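Local coordinates for putative lipoprotein (Campylobacter jejuni subsp. jejuni, PDB 2G5G), which binds a cofacial pair of hemes as it dimerises and probably takes part in bacterial heme transport, at residues K121-F126 and L216-S221. Sequence-based numbering, arbitrary orientation.
Sequences KDYEQF and LLLAGS
Leu218 reaches out from its strand to fit one methyl, CD2, between the rings of Phe126 and Tyr123. The closer of the two meetings is with Phe126: Leu218 CD2 lies 3.8 Å from Phe126 CD2 and equally near CE2, approaching the ring obliquely. CB of both residues points toward the partner segment, and with CG placed opposite the backbone N (chi1 178° in Phe126, 179° in Leu218) the side chains slide past each other in opposing directions, together bridging CA atoms 9.9 Å apart. Tyr123 touches the same methyl differently. Its CE2 stands 4.2 Å from Leu218 CD2, which sits at the ring edge near the ring plane; chi1 of -67° sets CG opposite the carbonyl carbon, and the ring's length carries CE2 to the leucine although the CB itself does not head there. Leu216 makes a looser touch, its CD2 4.4 Å from Phe126 CZ at the edge of that ring. All four residues are buried, yet they bury just 147 Å² between the segments; Leu82 also touches both Phe126 and Leu218. Tyr123 OH is hydrogen-bonded to Glu49 OE2, while Lys57 makes a cation-pi contact with the ring. With the Tyr123 side chain about 11 Å from a bound heme, this is structural packing within the ChaN fold: the N-terminus of helix 124-131, capped by Tyr123, rests on strand 214-220, which runs between parallel strands 44-49 and 78-82. Helix 54-73 packs alongside, setting polar Gln60 against both Phe126 and Leu218, and Phe64 against Phe126.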
ATOM      1  N   LYS A 121       9.894   5.066 -20.239  1.00 40.69           N
ATOM      2  CA  LYS A 121      10.165   4.251 -21.434  1.00 40.96           C
ATOM      3  C   LYS A 121       8.887   3.819 -22.151  1.00 39.16           C
ATOM      4  O   LYS A 121       8.817   3.805 -23.390  1.00 39.40           O
ATOM      5  CB  LYS A 121      10.991   2.999 -21.056  1.00 41.00           C
ATOM      6  CG  LYS A 121      10.873   1.832 -22.070  1.00 43.04           C
ATOM      7  CD  LYS A 121      12.096   0.897 -22.062  1.00 43.94           C
ATOM      8  CE  LYS A 121      13.203   1.455 -22.974  1.00 46.88           C
ATOM      9  NZ  LYS A 121      14.569   1.228 -22.411  1.00 49.50           N
ATOM     10  N   ASP A 122       7.885   3.478 -21.355  1.00 37.98           N
ATOM     11  CA  ASP A 122       6.604   2.962 -21.843  1.00 36.80           C
ATOM     12  C   ASP A 122       5.643   4.063 -22.300  1.00 36.22           C
ATOM     13  O   ASP A 122       4.530   3.770 -22.761  1.00 34.62           O
ATOM     14  CB  ASP A 122       5.939   2.136 -20.737  1.00 36.49           C
ATOM     15  CG  ASP A 122       6.664   0.822 -20.476  1.00 37.34           C
ATOM     16  OD1 ASP A 122       7.363   0.354 -21.393  1.00 36.95           O
ATOM     17  OD2 ASP A 122       6.518   0.267 -19.368  1.00 36.51           O
ATOM     18  N   TYR A 123       6.077   5.322 -22.161  1.00 35.52           N
ATOM     19  CA  TYR A 123       5.218   6.484 -22.432  1.00 34.95           C
ATOM     20  C   TYR A 123       5.861   7.545 -23.326  1.00 35.13           C
ATOM     21  O   TYR A 123       5.163   8.343 -23.921  1.00 34.02           O
ATOM     22  CB  TYR A 123       4.663   7.050 -21.116  1.00 34.78           C
ATOM     23  CG  TYR A 123       3.731   6.047 -20.511  1.00 34.14           C
ATOM     24  CD1 TYR A 123       4.172   5.152 -19.530  1.00 34.39           C
ATOM     25  CD2 TYR A 123       2.420   5.908 -20.996  1.00 35.19           C
ATOM     26  CE1 TYR A 123       3.321   4.162 -19.011  1.00 34.32           C
ATOM     27  CE2 TYR A 123       1.565   4.925 -20.483  1.00 35.67           C
ATOM     28  CZ  TYR A 123       2.024   4.061 -19.493  1.00 35.37           C
ATOM     29  OH  TYR A 123       1.192   3.103 -18.980  1.00 34.59           O
ATOM     30  N   GLU A 124       7.184   7.503 -23.474  1.00 35.14           N
ATOM     31  CA  GLU A 124       7.887   8.578 -24.170  1.00 35.48           C
ATOM     32  C   GLU A 124       7.456   8.818 -25.596  1.00 35.36           C
ATOM     33  O   GLU A 124       7.325   9.969 -26.009  1.00 34.86           O
ATOM     34  CB  GLU A 124       9.419   8.382 -24.121  1.00 35.88           C
ATOM     35  CG  GLU A 124       9.959   7.257 -24.982  1.00 38.53           C
ATOM     36  CD  GLU A 124      11.448   7.401 -25.236  0.90 43.91           C
ATOM     37  OE1 GLU A 124      12.173   7.935 -24.345  0.90 42.48           O
ATOM     38  OE2 GLU A 124      11.879   6.987 -26.335  0.90 46.15           O
ATOM     39  N   GLN A 125       7.260   7.744 -26.354  1.00 35.10           N
ATOM     40  CA  GLN A 125       6.943   7.866 -27.771  1.00 36.80           C
ATOM     41  C   GLN A 125       5.597   8.567 -27.924  1.00 35.34           C
ATOM     42  O   GLN A 125       5.484   9.529 -28.684  1.00 35.57           O
ATOM     43  CB  GLN A 125       6.921   6.491 -28.459  1.00 36.50           C
ATOM     44  CG  GLN A 125       6.804   6.529 -29.995  1.00 40.32           C
ATOM     45  CD  GLN A 125       6.571   5.147 -30.612  1.00 40.77           C
ATOM     46  OE1 GLN A 125       6.493   4.133 -29.898  1.00 47.85           O
ATOM     47  NE2 GLN A 125       6.459   5.101 -31.942  1.00 44.67           N
ATOM     48  N   PHE A 126       4.591   8.085 -27.197  1.00 34.17           N
ATOM     49  CA  PHE A 126       3.238   8.632 -27.321  1.00 33.01           C
ATOM     50  C   PHE A 126       3.168  10.067 -26.782  1.00 33.11           C
ATOM     51  O   PHE A 126       2.637  10.973 -27.457  1.00 33.27           O
ATOM     52  CB  PHE A 126       2.229   7.757 -26.580  1.00 31.71           C
ATOM     53  CG  PHE A 126       0.806   8.282 -26.630  1.00 28.39           C
ATOM     54  CD1 PHE A 126       0.114   8.310 -27.826  1.00 25.76           C
ATOM     55  CD2 PHE A 126       0.169   8.720 -25.469  1.00 27.44           C
ATOM     56  CE1 PHE A 126      -1.200   8.779 -27.876  1.00 26.40           C
ATOM     57  CE2 PHE A 126      -1.165   9.174 -25.503  1.00 23.56           C
ATOM     58  CZ  PHE A 126      -1.834   9.206 -26.714  1.00 22.72           C
ATOM     59  N   LEU A 216      -9.258  12.689 -26.148  1.00 18.07           N
ATOM     60  CA  LEU A 216      -8.907  11.272 -26.041  1.00 18.25           C
ATOM     61  C   LEU A 216      -8.248  10.972 -24.673  1.00 19.18           C
ATOM     62  O   LEU A 216      -7.305  11.679 -24.256  1.00 18.76           O
ATOM     63  CB  LEU A 216      -7.952  10.870 -27.175  1.00 17.04           C
ATOM     64  CG  LEU A 216      -7.516   9.380 -27.171  1.00 18.91           C
ATOM     65  CD1 LEU A 216      -7.381   8.819 -28.550  1.00 24.13           C
ATOM     66  CD2 LEU A 216      -6.198   9.300 -26.439  1.00 22.99           C
ATOM     67  N   LEU A 217      -8.746   9.928 -23.992  1.00 18.14           N
ATOM     68  CA  LEU A 217      -8.119   9.404 -22.790  1.00 19.97           C
ATOM     69  C   LEU A 217      -7.258   8.183 -23.113  1.00 21.37           C
ATOM     70  O   LEU A 217      -7.688   7.281 -23.860  1.00 21.61           O
ATOM     71  CB  LEU A 217      -9.147   9.007 -21.733  1.00 17.78           C
ATOM     72  CG  LEU A 217      -8.643   8.357 -20.416  1.00 19.15           C
ATOM     73  CD1 LEU A 217      -8.108   9.385 -19.414  1.00 17.01           C
ATOM     74  CD2 LEU A 217      -9.759   7.551 -19.795  1.00 16.76           C
ATOM     75  N   LEU A 218      -6.050   8.168 -22.560  1.00 21.27           N
ATOM     76  CA  LEU A 218      -5.272   6.925 -22.497  1.00 23.36           C
ATOM     77  C   LEU A 218      -5.287   6.440 -21.049  1.00 23.23           C
ATOM     78  O   LEU A 218      -4.958   7.190 -20.128  1.00 23.30           O
ATOM     79  CB  LEU A 218      -3.824   7.113 -22.992  1.00 22.88           C
ATOM     80  CG  LEU A 218      -2.938   5.855 -22.935  1.00 23.70           C
ATOM     81  CD1 LEU A 218      -3.401   4.857 -23.998  1.00 23.28           C
ATOM     82  CD2 LEU A 218      -1.426   6.246 -23.114  1.00 23.98           C
ATOM     83  N   ALA A 219      -5.692   5.183 -20.843  1.00 23.64           N
ATOM     84  CA  ALA A 219      -5.836   4.617 -19.502  1.00 23.38           C
ATOM     85  C   ALA A 219      -5.787   3.092 -19.633  1.00 23.15           C
ATOM     86  O   ALA A 219      -5.835   2.558 -20.719  1.00 22.97           O
ATOM     87  CB  ALA A 219      -7.186   5.049 -18.826  1.00 23.57           C
ATOM     88  N   GLY A 220      -5.643   2.397 -18.517  1.00 23.91           N
ATOM     89  CA  GLY A 220      -5.575   0.944 -18.587  1.00 23.90           C
ATOM     90  C   GLY A 220      -6.919   0.413 -19.030  1.00 23.79           C
ATOM     91  O   GLY A 220      -7.954   1.052 -18.809  1.00 23.55           O
ATOM     92  N   SER A 221      -6.900  -0.767 -19.630  1.00 23.74           N
ATOM     93  CA  SER A 221      -8.111  -1.433 -20.072  1.00 23.97           C
ATOM     94  C   SER A 221      -9.205  -1.572 -19.018  1.00 23.40           C
ATOM     95  O   SER A 221     -10.388  -1.475 -19.364  1.00 23.09           O
ATOM     96  CB  SER A 221      -7.765  -2.780 -20.698  1.00 22.85           C
ATOM     97  OG  SER A 221      -7.142  -2.517 -21.946  1.00 28.24           O
TER